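Local coordinates for protein antitoxin HipB (Escherichia coli, PDB 4Z5H) that neutralises the toxin HipA and, as a homodimer, binds operator DNA to repress transcription of the hipBA operon, at residues A14-L17 and V18-N22; N22-Q26 and A27-K31; G34-Q37 and A38-S41; T53-F56 and K57-S61. The protein carries 1 engineered substitution. All coordinates share one frame; numbering follows the deposited sequence.

Interaction 1 of 4, residues A14-L17 and V18-N22; sequences AMKL and VRQQN. With nucleotides of chain B.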
# COMPACT_ATOMS: atom_id res chain seq x y z
N ALA A 14 -3.48 -11.21 2.83
CA ALA A 14 -4.17 -10.70 4.01
C ALA A 14 -5.54 -10.07 3.72
O ALA A 14 -6.49 -10.28 4.42
CB ALA A 14 -3.30 -9.71 4.74
N MET A 15 -5.60 -9.28 2.67
CA MET A 15 -6.84 -8.67 2.26
C MET A 15 -7.91 -9.64 1.74
O MET A 15 -9.06 -9.45 2.00
CB MET A 15 -6.60 -7.51 1.32
CG MET A 15 -5.96 -6.36 2.06
SD MET A 15 -5.32 -5.09 1.00
CE MET A 15 -6.83 -4.32 0.50
N LYS A 16 -7.48 -10.65 1.00
CA LYS A 16 -8.36 -11.71 0.53
C LYS A 16 -8.94 -12.46 1.73
O LYS A 16 -10.10 -12.78 1.76
CB LYS A 16 -7.62 -12.67 -0.38
CG LYS A 16 -8.46 -13.82 -0.91
CD LYS A 16 -7.67 -14.71 -1.85
CE LYS A 16 -8.46 -15.92 -2.32
NZ LYS A 16 -7.76 -16.64 -3.39
N LEU A 17 -8.10 -12.70 2.73
CA LEU A 17 -8.53 -13.40 3.91
C LEU A 17 -9.63 -12.62 4.62
O LEU A 17 -10.61 -13.19 5.02
CB LEU A 17 -7.35 -13.65 4.84
CG LEU A 17 -7.62 -14.46 6.11
CD1 LEU A 17 -8.26 -15.81 5.80
CD2 LEU A 17 -6.33 -14.65 6.90
N VAL A 18 -9.47 -11.31 4.72
CA VAL A 18 -10.49 -10.48 5.30
C VAL A 18 -11.78 -10.55 4.49
O VAL A 18 -12.85 -10.65 5.06
CB VAL A 18 -10.04 -9.00 5.46
CG1 VAL A 18 -11.20 -8.15 5.91
CG2 VAL A 18 -8.88 -8.88 6.43
N ARG A 19 -11.67 -10.52 3.17
CA ARG A 19 -12.85 -10.60 2.36
C ARG A 19 -13.58 -11.93 2.59
O ARG A 19 -14.75 -11.94 2.84
CB ARG A 19 -12.49 -10.47 0.89
CG ARG A 19 -13.63 -10.78 -0.05
CD ARG A 19 -13.28 -10.54 -1.49
NE ARG A 19 -12.45 -11.57 -2.09
CZ ARG A 19 -12.86 -12.77 -2.47
NH1 ARG A 19 -12.00 -13.59 -3.04
NH2 ARG A 19 -14.12 -13.13 -2.33
N GLN A 20 -12.85 -13.02 2.55
CA GLN A 20 -13.42 -14.33 2.75
C GLN A 20 -14.01 -14.52 4.15
O GLN A 20 -15.07 -15.07 4.29
CB GLN A 20 -12.40 -15.39 2.42
CG GLN A 20 -12.10 -15.51 0.94
CD GLN A 20 -11.07 -16.58 0.64
OE1 GLN A 20 -10.25 -16.90 1.47
NE2 GLN A 20 -11.13 -17.13 -0.55
N GLN A 21 -13.33 -14.02 5.17
CA GLN A 21 -13.77 -14.13 6.56
C GLN A 21 -15.10 -13.44 6.77
O GLN A 21 -15.90 -13.88 7.55
CB GLN A 21 -12.74 -13.54 7.52
CG GLN A 21 -11.68 -14.51 7.94
CD GLN A 21 -10.51 -13.87 8.67
OE1 GLN A 21 -10.36 -12.65 8.71
NE2 GLN A 21 -9.67 -14.70 9.25
N ASN A 22 -15.31 -12.35 6.06
CA ASN A 22 -16.53 -11.60 6.12
C ASN A 22 -17.60 -12.09 5.15
O ASN A 22 -18.68 -11.56 5.12
CB ASN A 22 -16.24 -10.11 5.90
CG ASN A 22 -15.65 -9.47 7.12
OD1 ASN A 22 -16.36 -9.09 8.03
ND2 ASN A 22 -14.35 -9.38 7.18
P DT B 2 -15.90 -14.93 -5.10
OP1 DT B 2 -15.20 -15.33 -3.91
OP2 DT B 2 -16.35 -13.56 -5.23
O5' DT B 2 -15.02 -15.24 -6.37
C5' DT B 2 -14.48 -16.54 -6.60
C4' DT B 2 -13.78 -16.59 -7.94
O4' DT B 2 -14.75 -16.60 -9.01
C3' DT B 2 -12.82 -15.43 -8.24
O3' DT B 2 -11.68 -15.97 -8.89
C2' DT B 2 -13.58 -14.61 -9.27
C1' DT B 2 -14.31 -15.71 -10.02
N1 DT B 2 -15.48 -15.32 -10.82
C2 DT B 2 -15.76 -16.04 -11.96
O2 DT B 2 -15.11 -16.99 -12.32
N3 DT B 2 -16.85 -15.59 -12.66
C4 DT B 2 -17.67 -14.52 -12.34
O4 DT B 2 -18.61 -14.25 -13.06
C5 DT B 2 -17.29 -13.80 -11.15
C7 DT B 2 -18.12 -12.63 -10.72
C6 DT B 2 -16.24 -14.23 -10.45
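The flat guanidinium of Arg19 has the CG of Gln20 over one face, 4.3 Å above its plane and offset toward the rim, while CG of Lys16 comes in obliquely, 4.1 Å from Arg19 NH1. At its edge, close to its plane, sits the backbone phosphate of DT2 of chain B, where Arg19 NH2 donates to OP1 over 2.9 Å. The chain bends at chi3 (77°), turning the planar end toward this phosphate. Arg19 NE forms a salt bridge with Glu44 and NH2 also bonds Trp24 O, a set of partners that suits arginine, whose several N-H bonds point outward from one plane. Arg19 opens the helix-turn-helix DNA-binding motif, and helix 8-21, which carries it, packs Met15 against Phe55, Ile58 and Leu59 of helix 52-61. Farther round the helix Lys16 crosses Gln20, and Leu17 crosses Gln21, at an oblique angle. The extended chain of Lys16 places Lys16 CE 3.4 Å from Gln20 NE2. Leu17 CG lies 3.8 Å from Gln21 NE2. Beneath them run i to i+4 backbone bonds, such as Gln20 N to Lys16 O at 2.9 Å. One turn after Val18, Asn22 ND2 and Asn22 N reach Val18 O from opposite faces of its plane, the ND2 bond measuring 2.9 Å, a task for which the short amide of asparagine is well suited.

Interaction 2 of 4, residues N22-Q26 and A27-K31; sequences NGWTQ and AELAK. Engineered in segment 27-31: Ala27 (natural residue Ser). With nucleotides of chain B.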
# COMPACT_ATOMS: atom_id res chain seq x y z
N ASN A 22 -15.31 -12.35 6.06
CA ASN A 22 -16.53 -11.60 6.12
C ASN A 22 -17.60 -12.09 5.15
O ASN A 22 -18.68 -11.56 5.12
CB ASN A 22 -16.24 -10.11 5.90
CG ASN A 22 -15.65 -9.47 7.12
OD1 ASN A 22 -16.36 -9.09 8.03
ND2 ASN A 22 -14.35 -9.38 7.18
N GLY A 23 -17.28 -13.10 4.36
CA GLY A 23 -18.17 -13.61 3.34
C GLY A 23 -18.53 -12.71 2.18
O GLY A 23 -19.58 -12.85 1.61
N TRP A 24 -17.66 -11.78 1.82
CA TRP A 24 -17.92 -10.87 0.72
C TRP A 24 -17.43 -11.42 -0.61
O TRP A 24 -16.41 -12.07 -0.68
CB TRP A 24 -17.32 -9.48 0.99
CG TRP A 24 -17.88 -8.78 2.19
CD1 TRP A 24 -19.18 -8.73 2.57
CD2 TRP A 24 -17.15 -8.05 3.17
NE1 TRP A 24 -19.31 -8.01 3.71
CE2 TRP A 24 -18.08 -7.58 4.10
CE3 TRP A 24 -15.81 -7.74 3.34
CZ2 TRP A 24 -17.70 -6.81 5.20
CZ3 TRP A 24 -15.44 -6.99 4.42
CH2 TRP A 24 -16.37 -6.53 5.33
N THR A 25 -18.20 -11.19 -1.65
CA THR A 25 -17.78 -11.49 -2.99
C THR A 25 -16.93 -10.37 -3.58
O THR A 25 -17.04 -9.23 -3.18
CB THR A 25 -18.96 -11.76 -3.93
OG1 THR A 25 -19.71 -10.58 -4.10
CG2 THR A 25 -19.85 -12.87 -3.39
N GLN A 26 -16.12 -10.72 -4.57
CA GLN A 26 -15.35 -9.76 -5.30
C GLN A 26 -16.34 -8.81 -5.97
O GLN A 26 -16.16 -7.62 -5.93
CB GLN A 26 -14.46 -10.44 -6.33
CG GLN A 26 -13.36 -11.35 -5.79
CD GLN A 26 -12.44 -11.85 -6.87
OE1 GLN A 26 -12.68 -11.64 -8.03
NE2 GLN A 26 -11.36 -12.48 -6.49
N ALA A 27 -17.41 -9.35 -6.54
CA ALA A 27 -18.36 -8.55 -7.27
C ALA A 27 -19.04 -7.49 -6.40
O ALA A 27 -19.15 -6.36 -6.81
CB ALA A 27 -19.40 -9.42 -7.93
N GLU A 28 -19.45 -7.86 -5.21
CA GLU A 28 -20.03 -6.90 -4.29
C GLU A 28 -19.08 -5.79 -3.82
O GLU A 28 -19.49 -4.66 -3.73
CB GLU A 28 -20.79 -7.55 -3.14
CG GLU A 28 -19.96 -8.21 -2.08
CD GLU A 28 -20.80 -8.86 -1.00
OE1 GLU A 28 -20.65 -10.05 -0.77
OE2 GLU A 28 -21.61 -8.17 -0.38
N LEU A 29 -17.84 -6.12 -3.53
CA LEU A 29 -16.88 -5.08 -3.19
C LEU A 29 -16.64 -4.13 -4.38
O LEU A 29 -16.68 -2.93 -4.23
CB LEU A 29 -15.56 -5.69 -2.72
CG LEU A 29 -15.62 -6.67 -1.56
CD1 LEU A 29 -14.23 -7.10 -1.13
CD2 LEU A 29 -16.36 -6.07 -0.39
N ALA A 30 -16.47 -4.71 -5.55
CA ALA A 30 -16.18 -3.96 -6.75
C ALA A 30 -17.29 -2.97 -7.05
O ALA A 30 -17.02 -1.87 -7.45
CB ALA A 30 -15.98 -4.90 -7.92
N LYS A 31 -18.53 -3.39 -6.85
CA LYS A 31 -19.68 -2.52 -7.03
C LYS A 31 -19.71 -1.37 -6.06
O LYS A 31 -19.98 -0.25 -6.42
CB LYS A 31 -20.95 -3.32 -6.88
CG LYS A 31 -22.19 -2.56 -7.28
CD LYS A 31 -23.29 -3.52 -7.67
CE LYS A 31 -24.65 -2.99 -7.28
NZ LYS A 31 -25.68 -4.00 -7.61
P DT B 2 -15.90 -14.93 -5.10
OP1 DT B 2 -15.20 -15.33 -3.91
OP2 DT B 2 -16.35 -13.56 -5.23
O5' DT B 2 -15.02 -15.24 -6.37
C5' DT B 2 -14.48 -16.54 -6.60
C4' DT B 2 -13.78 -16.59 -7.94
O4' DT B 2 -14.75 -16.60 -9.01
C3' DT B 2 -12.82 -15.43 -8.24
O3' DT B 2 -11.68 -15.97 -8.89
C2' DT B 2 -13.58 -14.61 -9.27
C1' DT B 2 -14.31 -15.71 -10.02
N1 DT B 2 -15.48 -15.32 -10.82
C2 DT B 2 -15.76 -16.04 -11.96
O2 DT B 2 -15.11 -16.99 -12.32
N3 DT B 2 -16.85 -15.59 -12.66
C4 DT B 2 -17.67 -14.52 -12.34
O4 DT B 2 -18.61 -14.25 -13.06
C5 DT B 2 -17.29 -13.80 -11.15
C7 DT B 2 -18.12 -12.63 -10.72
C6 DT B 2 -16.24 -14.23 -10.45
P DA B 3 -10.23 -15.60 -8.47
OP1 DA B 3 -9.92 -16.30 -7.25
OP2 DA B 3 -10.09 -14.16 -8.52
O5' DA B 3 -9.39 -16.22 -9.65
C5' DA B 3 -9.52 -17.61 -9.99
C4' DA B 3 -9.55 -17.82 -11.48
O4' DA B 3 -10.79 -17.33 -12.04
C3' DA B 3 -8.43 -17.16 -12.28
O3' DA B 3 -7.97 -18.13 -13.22
C2' DA B 3 -9.11 -15.98 -12.94
C1' DA B 3 -10.53 -16.49 -13.14
N9 DA B 3 -11.56 -15.46 -13.16
C8 DA B 3 -11.70 -14.39 -12.31
N7 DA B 3 -12.74 -13.64 -12.57
C5 DA B 3 -13.34 -14.27 -13.65
C6 DA B 3 -14.49 -13.97 -14.40
N6 DA B 3 -15.27 -12.92 -14.18
N1 DA B 3 -14.80 -14.80 -15.42
C2 DA B 3 -14.02 -15.85 -15.65
N3 DA B 3 -12.91 -16.23 -15.03
C4 DA B 3 -12.62 -15.39 -14.02
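Thr25 and Glu28 exchange hydrogen bonds across the start of helix 26-33 in a capping box. From the N-cap position Thr25 OG1 accepts from Glu28 N at 2.9 Å, and in return the carboxylate oxygen OE1 of Glu28 accepts from Thr25 N at 2.8 Å, on its anti side and 18° out of the carboxylate plane. Each side chain takes the position between its own backbone N and carbonyl carbon (chi1 66° for Thr25, 72° for Glu28, the latter rare inside a helix), which folds the hydroxyl and the carboxylate back onto the first turn. Threonine suits the cap because its hydroxyl is only one bond from CB, and glutamate because its length spans the three residues back. Engineered Ala27, serine in the natural protein, has its CB 4.0 Å from Thr25 OG1. Trp24 lies next to the box: its CB touches Leu29 CD2 at 3.8 Å, and the two side chains cross at about a right angle. Before it, Gly23 has positive phi and closes helix 8-21 in a Schellman motif.

Gln26 faces the DNA. Its backbone N donates to OP2 of DT2 of chain B at 2.9 Å, and its extended side chain carries NE2 to OP2 of DA3 of chain B, also at 2.9 Å; the same amide nitrogen bonds Glu44 on helix 37-45. The box satisfies the N-H groups of Thr25 and Glu28, leaving Gln26 N to donate to the phosphate. The helix's positive end may favour that phosphate, although the Glu28 carboxylate would partly offset it.

Interaction 3 of 4, residues G34-Q37 and A38-S41; sequences GIKQ and ATIS. With nucleotides of chain C; nucleotides of chain B.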
# COMPACT_ATOMS: atom_id res chain seq x y z
N GLY A 34 -17.01 1.10 -7.16
CA GLY A 34 -16.94 1.44 -8.56
C GLY A 34 -15.74 1.04 -9.38
O GLY A 34 -15.26 1.81 -10.17
N ILE A 35 -15.28 -0.19 -9.22
CA ILE A 35 -14.22 -0.73 -10.04
C ILE A 35 -14.64 -2.10 -10.54
O ILE A 35 -15.64 -2.62 -10.11
CB ILE A 35 -12.86 -0.81 -9.31
CG1 ILE A 35 -12.88 -1.90 -8.24
CG2 ILE A 35 -12.45 0.53 -8.77
CD1 ILE A 35 -11.55 -2.13 -7.58
N LYS A 36 -13.89 -2.65 -11.47
CA LYS A 36 -14.18 -3.97 -11.99
C LYS A 36 -13.87 -5.10 -11.02
O LYS A 36 -12.90 -5.06 -10.31
CB LYS A 36 -13.45 -4.19 -13.30
CG LYS A 36 -13.81 -3.17 -14.37
CD LYS A 36 -13.18 -3.53 -15.69
CE LYS A 36 -13.87 -4.72 -16.31
NZ LYS A 36 -12.97 -5.38 -17.26
N GLN A 37 -14.70 -6.14 -11.07
CA GLN A 37 -14.49 -7.37 -10.34
C GLN A 37 -13.17 -7.98 -10.80
O GLN A 37 -12.42 -8.50 -10.01
CB GLN A 37 -15.64 -8.34 -10.58
CG GLN A 37 -15.40 -9.75 -10.08
CD GLN A 37 -14.79 -10.66 -11.13
OE1 GLN A 37 -15.21 -10.67 -12.24
NE2 GLN A 37 -13.79 -11.40 -10.75
N ALA A 38 -12.90 -7.84 -12.08
CA ALA A 38 -11.70 -8.38 -12.67
C ALA A 38 -10.48 -7.75 -12.02
O ALA A 38 -9.50 -8.40 -11.80
CB ALA A 38 -11.69 -8.14 -14.17
N THR A 39 -10.58 -6.47 -11.71
CA THR A 39 -9.51 -5.74 -11.05
C THR A 39 -9.22 -6.31 -9.66
O THR A 39 -8.08 -6.48 -9.28
CB THR A 39 -9.85 -4.25 -10.94
OG1 THR A 39 -10.08 -3.71 -12.23
CG2 THR A 39 -8.73 -3.48 -10.25
N ILE A 40 -10.26 -6.60 -8.91
CA ILE A 40 -10.08 -7.22 -7.61
C ILE A 40 -9.43 -8.61 -7.77
O ILE A 40 -8.55 -8.97 -7.02
CB ILE A 40 -11.39 -7.28 -6.80
CG1 ILE A 40 -11.88 -5.87 -6.47
CG2 ILE A 40 -11.22 -8.11 -5.55
CD1 ILE A 40 -13.19 -5.83 -5.75
N SER A 41 -9.86 -9.36 -8.77
CA SER A 41 -9.26 -10.66 -9.00
C SER A 41 -7.76 -10.48 -9.32
O SER A 41 -6.94 -11.20 -8.82
CB SER A 41 -9.99 -11.42 -10.09
OG SER A 41 -9.29 -12.55 -10.49
P DA C 14 -10.97 0.17 -12.98
OP1 DA C 14 -11.32 1.02 -11.83
OP2 DA C 14 -11.04 -1.29 -12.84
O5' DA C 14 -11.86 0.57 -14.23
C5' DA C 14 -11.91 1.92 -14.72
C4' DA C 14 -12.21 1.95 -16.20
O4' DA C 14 -11.10 1.37 -16.92
C3' DA C 14 -13.42 1.14 -16.64
O3' DA C 14 -14.61 1.93 -16.66
C2' DA C 14 -13.09 0.79 -18.07
C1' DA C 14 -11.57 0.74 -18.10
N9 DA C 14 -11.01 -0.61 -18.16
C8 DA C 14 -10.70 -1.46 -17.12
N7 DA C 14 -10.19 -2.60 -17.51
C5 DA C 14 -10.16 -2.50 -18.89
C6 DA C 14 -9.73 -3.38 -19.89
N6 DA C 14 -9.22 -4.59 -19.65
N1 DA C 14 -9.83 -2.97 -21.17
C2 DA C 14 -10.34 -1.76 -21.42
N3 DA C 14 -10.79 -0.85 -20.57
C4 DA C 14 -10.66 -1.28 -19.30
P DA B 3 -10.23 -15.60 -8.47
OP1 DA B 3 -9.92 -16.30 -7.25
OP2 DA B 3 -10.09 -14.16 -8.52
O5' DA B 3 -9.39 -16.22 -9.65
C5' DA B 3 -9.52 -17.61 -9.99
C4' DA B 3 -9.55 -17.82 -11.48
O4' DA B 3 -10.79 -17.33 -12.04
C3' DA B 3 -8.43 -17.16 -12.28
O3' DA B 3 -7.97 -18.13 -13.22
C2' DA B 3 -9.11 -15.98 -12.94
C1' DA B 3 -10.53 -16.49 -13.14
N9 DA B 3 -11.56 -15.46 -13.16
C8 DA B 3 -11.70 -14.39 -12.31
N7 DA B 3 -12.74 -13.64 -12.57
C5 DA B 3 -13.34 -14.27 -13.65
C6 DA B 3 -14.49 -13.97 -14.40
N6 DA B 3 -15.27 -12.92 -14.18
N1 DA B 3 -14.80 -14.80 -15.42
C2 DA B 3 -14.02 -15.85 -15.65
N3 DA B 3 -12.91 -16.23 -15.03
C4 DA B 3 -12.62 -15.39 -14.02
P DG C 15 -16.04 1.23 -16.59
OP1 DG C 15 -17.00 2.21 -16.08
OP2 DG C 15 -15.89 -0.07 -15.90
O5' DG C 15 -16.35 0.86 -18.11
C5' DG C 15 -16.16 1.80 -19.18
C4' DG C 15 -16.28 1.10 -20.51
O4' DG C 15 -15.01 0.52 -20.85
C3' DG C 15 -17.26 -0.06 -20.55
O3' DG C 15 -18.58 0.33 -20.94
C2' DG C 15 -16.71 -0.92 -21.67
C1' DG C 15 -15.21 -0.69 -21.57
N9 DG C 15 -14.50 -1.75 -20.88
C8 DG C 15 -14.26 -1.85 -19.53
N7 DG C 15 -13.58 -2.92 -19.21
C5 DG C 15 -13.38 -3.57 -20.41
C6 DG C 15 -12.72 -4.79 -20.69
O6 DG C 15 -12.16 -5.56 -19.91
N1 DG C 15 -12.75 -5.08 -22.05
C2 DG C 15 -13.34 -4.31 -23.01
N2 DG C 15 -13.25 -4.76 -24.27
N3 DG C 15 -13.96 -3.17 -22.76
C4 DG C 15 -13.95 -2.87 -21.45
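Lys36 and Thr39 meet at the start of helix 37-45, with Lys36 CB 3.6 Å from Thr39 OG1, and both reach DNA chain C. Lys36 NZ donates to O6 of guanine DG15 of chain C at 2.8 Å and more weakly to its N7, and it bonds a second guanine O6 besides. Lysine fits here because a positive end can bridge several acceptors on the major-groove edge. Thr39 OG1 bonds OP2 of DA14 of chain C at 2.7 Å, a phosphate that also takes a weak bond from Lys36 N. On the other strand Gln37 reads adenine DA3 of chain B with both ends of its amide: OE1 accepts from N6 at 3.0 Å and NE2 donates to N7 at 3.1 Å, a donor-acceptor pattern that glutamine matches. Ser41 OG, one turn on, holds OP2 of the same nucleotide at 2.7 Å.

Behind these contacts stand the groups that place them. Gln37 leaves its backbone with CG opposite N (chi1 169°) and bends at chi2, and NE2 of its amide is also bonded to Gln26 OE1, which helps fix the amide's rotation. Lys36 is the N-cap residue; its carbonyl receives only weak bonds from Thr39 N and Ile40 N, whereas Ser41 N to Gln37 O is a regular helical bond. Ile35 CD1 packs on Ile40 CG1 at 3.9 Å, tying the turn to the recognition helix. That helix of the helix-turn-helix lies with Ile40 against Leu29 and Ala30 of helix 26-33 and against Ile58 of helix 52-61, while Thr39 touches Thr54.

Interaction 4 of 4, residues T53-F56 and K57-S61; sequences TTFF and KILQS. With nucleotides of chain C.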
# COMPACT_ATOMS: atom_id res chain seq x y z
N THR A 53 -3.98 3.37 -5.96
CA THR A 53 -5.37 3.76 -5.99
C THR A 53 -6.29 2.54 -5.87
O THR A 53 -7.21 2.55 -5.10
CB THR A 53 -5.71 4.55 -7.28
OG1 THR A 53 -5.07 5.81 -7.24
CG2 THR A 53 -7.19 4.76 -7.41
N THR A 54 -6.00 1.50 -6.62
CA THR A 54 -6.78 0.29 -6.52
C THR A 54 -6.69 -0.27 -5.10
O THR A 54 -7.69 -0.60 -4.52
CB THR A 54 -6.34 -0.75 -7.55
OG1 THR A 54 -6.69 -0.31 -8.85
CG2 THR A 54 -7.00 -2.08 -7.28
N PHE A 55 -5.50 -0.28 -4.53
CA PHE A 55 -5.31 -0.81 -3.20
C PHE A 55 -6.16 -0.05 -2.17
O PHE A 55 -6.89 -0.67 -1.44
CB PHE A 55 -3.82 -0.73 -2.84
CG PHE A 55 -3.52 -0.79 -1.36
CD1 PHE A 55 -4.03 -1.79 -0.57
CD2 PHE A 55 -2.73 0.17 -0.78
CE1 PHE A 55 -3.75 -1.85 0.77
CE2 PHE A 55 -2.44 0.13 0.57
CZ PHE A 55 -2.95 -0.89 1.35
N PHE A 56 -6.11 1.27 -2.18
CA PHE A 56 -6.88 2.05 -1.22
C PHE A 56 -8.39 1.90 -1.35
O PHE A 56 -9.08 1.88 -0.39
CB PHE A 56 -6.41 3.50 -1.12
CG PHE A 56 -5.18 3.67 -0.29
CD1 PHE A 56 -5.25 3.68 1.09
CD2 PHE A 56 -3.94 3.76 -0.88
CE1 PHE A 56 -4.12 3.80 1.86
CE2 PHE A 56 -2.79 3.89 -0.11
CZ PHE A 56 -2.88 3.90 1.25
N LYS A 57 -8.87 1.78 -2.57
CA LYS A 57 -10.28 1.58 -2.83
C LYS A 57 -10.78 0.25 -2.25
O LYS A 57 -11.78 0.21 -1.60
CB LYS A 57 -10.57 1.68 -4.31
CG LYS A 57 -10.51 3.10 -4.83
CD LYS A 57 -10.86 3.19 -6.29
CE LYS A 57 -10.94 4.64 -6.73
NZ LYS A 57 -11.15 4.72 -8.18
N ILE A 58 -10.02 -0.80 -2.49
CA ILE A 58 -10.31 -2.12 -1.96
C ILE A 58 -10.27 -2.10 -0.43
O ILE A 58 -11.14 -2.63 0.21
CB ILE A 58 -9.42 -3.22 -2.56
CG1 ILE A 58 -9.69 -3.36 -4.06
CG2 ILE A 58 -9.69 -4.55 -1.90
CD1 ILE A 58 -8.70 -4.18 -4.82
N LEU A 59 -9.29 -1.40 0.13
CA LEU A 59 -9.17 -1.30 1.56
C LEU A 59 -10.44 -0.69 2.13
O LEU A 59 -10.97 -1.20 3.08
CB LEU A 59 -8.04 -0.36 1.91
CG LEU A 59 -6.71 -0.74 2.52
CD1 LEU A 59 -6.03 0.48 3.11
CD2 LEU A 59 -6.72 -1.92 3.47
N GLN A 60 -10.94 0.36 1.50
CA GLN A 60 -12.18 1.00 1.91
C GLN A 60 -13.37 0.04 1.84
O GLN A 60 -14.14 -0.04 2.77
CB GLN A 60 -12.48 2.23 1.06
CG GLN A 60 -13.67 3.01 1.56
CD GLN A 60 -14.40 3.82 0.50
OE1 GLN A 60 -14.12 3.71 -0.68
NE2 GLN A 60 -15.32 4.65 0.93
N SER A 61 -13.43 -0.74 0.78
CA SER A 61 -14.51 -1.70 0.59
C SER A 61 -14.52 -2.74 1.71
O SER A 61 -15.56 -3.20 2.07
CB SER A 61 -14.45 -2.38 -0.79
OG SER A 61 -13.53 -3.41 -0.83
P DA C 13 -4.87 -1.92 -11.48
OP1 DA C 13 -4.78 -1.09 -10.28
OP2 DA C 13 -5.08 -3.35 -11.35
O5' DA C 13 -6.00 -1.33 -12.42
C5' DA C 13 -6.07 0.07 -12.70
C4' DA C 13 -7.13 0.33 -13.74
O4' DA C 13 -6.67 -0.13 -15.03
C3' DA C 13 -8.46 -0.38 -13.48
O3' DA C 13 -9.51 0.58 -13.45
C2' DA C 13 -8.60 -1.35 -14.64
C1' DA C 13 -7.76 -0.70 -15.71
N9 DA C 13 -7.23 -1.63 -16.70
C8 DA C 13 -6.75 -2.90 -16.49
N7 DA C 13 -6.36 -3.51 -17.58
C5 DA C 13 -6.62 -2.58 -18.58
C6 DA C 13 -6.44 -2.62 -19.98
N6 DA C 13 -5.92 -3.67 -20.62
N1 DA C 13 -6.80 -1.54 -20.69
C2 DA C 13 -7.31 -0.49 -20.04
N3 DA C 13 -7.53 -0.33 -18.74
C4 DA C 13 -7.16 -1.43 -18.06
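The N-H groups of Lys57, Ile58, Leu59 and Gln60 bond the carbonyls of Thr53, Thr54, Phe55 and Phe56 in turn, at 3.0 to 3.1 Å, a regular alpha-helical run. Along one side Leu59 serves two aromatic neighbours. Leu59 CG lies 3.6 Å from Phe55 CE1, approaching that ring obliquely, and Leu59 CD1 is 3.9 Å from Phe56 CD1, the Phe56 side chain running alongside in the same direction. The two rings also meet each other, CE2 of Phe55 lying over one face of Phe56, offset toward the rim. Large apolar residues belong here because this side of helix 52-61 closes the hydrophobic core of the HTH cro/C1-type domain: Phe55 packs on Leu11, and Leu59 reaches Leu64 and Met66 of strand 64-70. It also borders the dimer, with Phe55 on Leu52, Phe56 on Tyr6 and Leu59 on Leu68, each of these partners on the second subunit.

Thr54 divides its branches between two environments. With OG1 opposite its carbonyl carbon (chi1 -69°), the hydroxyl bonds OP1 of DA13 of chain C, while the methyl CG2 lies 3.7 Å from Ile58 CD1. Thr53 likewise turns CG2 to the extended aliphatic chain of Lys57, 3.8 Å from its CE, and gives its hydroxyl to the Asp48 carbonyl of the second subunit. At the C-terminal end Ser61 OG donates to Ile58 O at 2.7 Å, in the carbonyl plane and on a lone pair, a reach that the small serine hydroxymethyl makes easily.

Overall arrangement
Along the chain the four contacts follow in order, from helix 8-21 through helices 26-33 and 37-45 to helix 52-61, all inside one HTH cro/C1-type range. Interactions 1 and 2 share Asn22, and their centres are about 10 Å apart, as are those of 2 and 3. Interaction 4 lies about 11 to 13 Å from the other three and touches each of them, whereas 1 and 3 do not touch. Helix 52-61 thus packs against all three other helices, most lightly here against 26-33. Interactions 1 to 3 reach the DNA with the helix-turn-helix, and 4 adds a phosphate contact; interactions 1 and 4 also meet the second subunit, so DNA binding and dimerisation are joined in one compact domain.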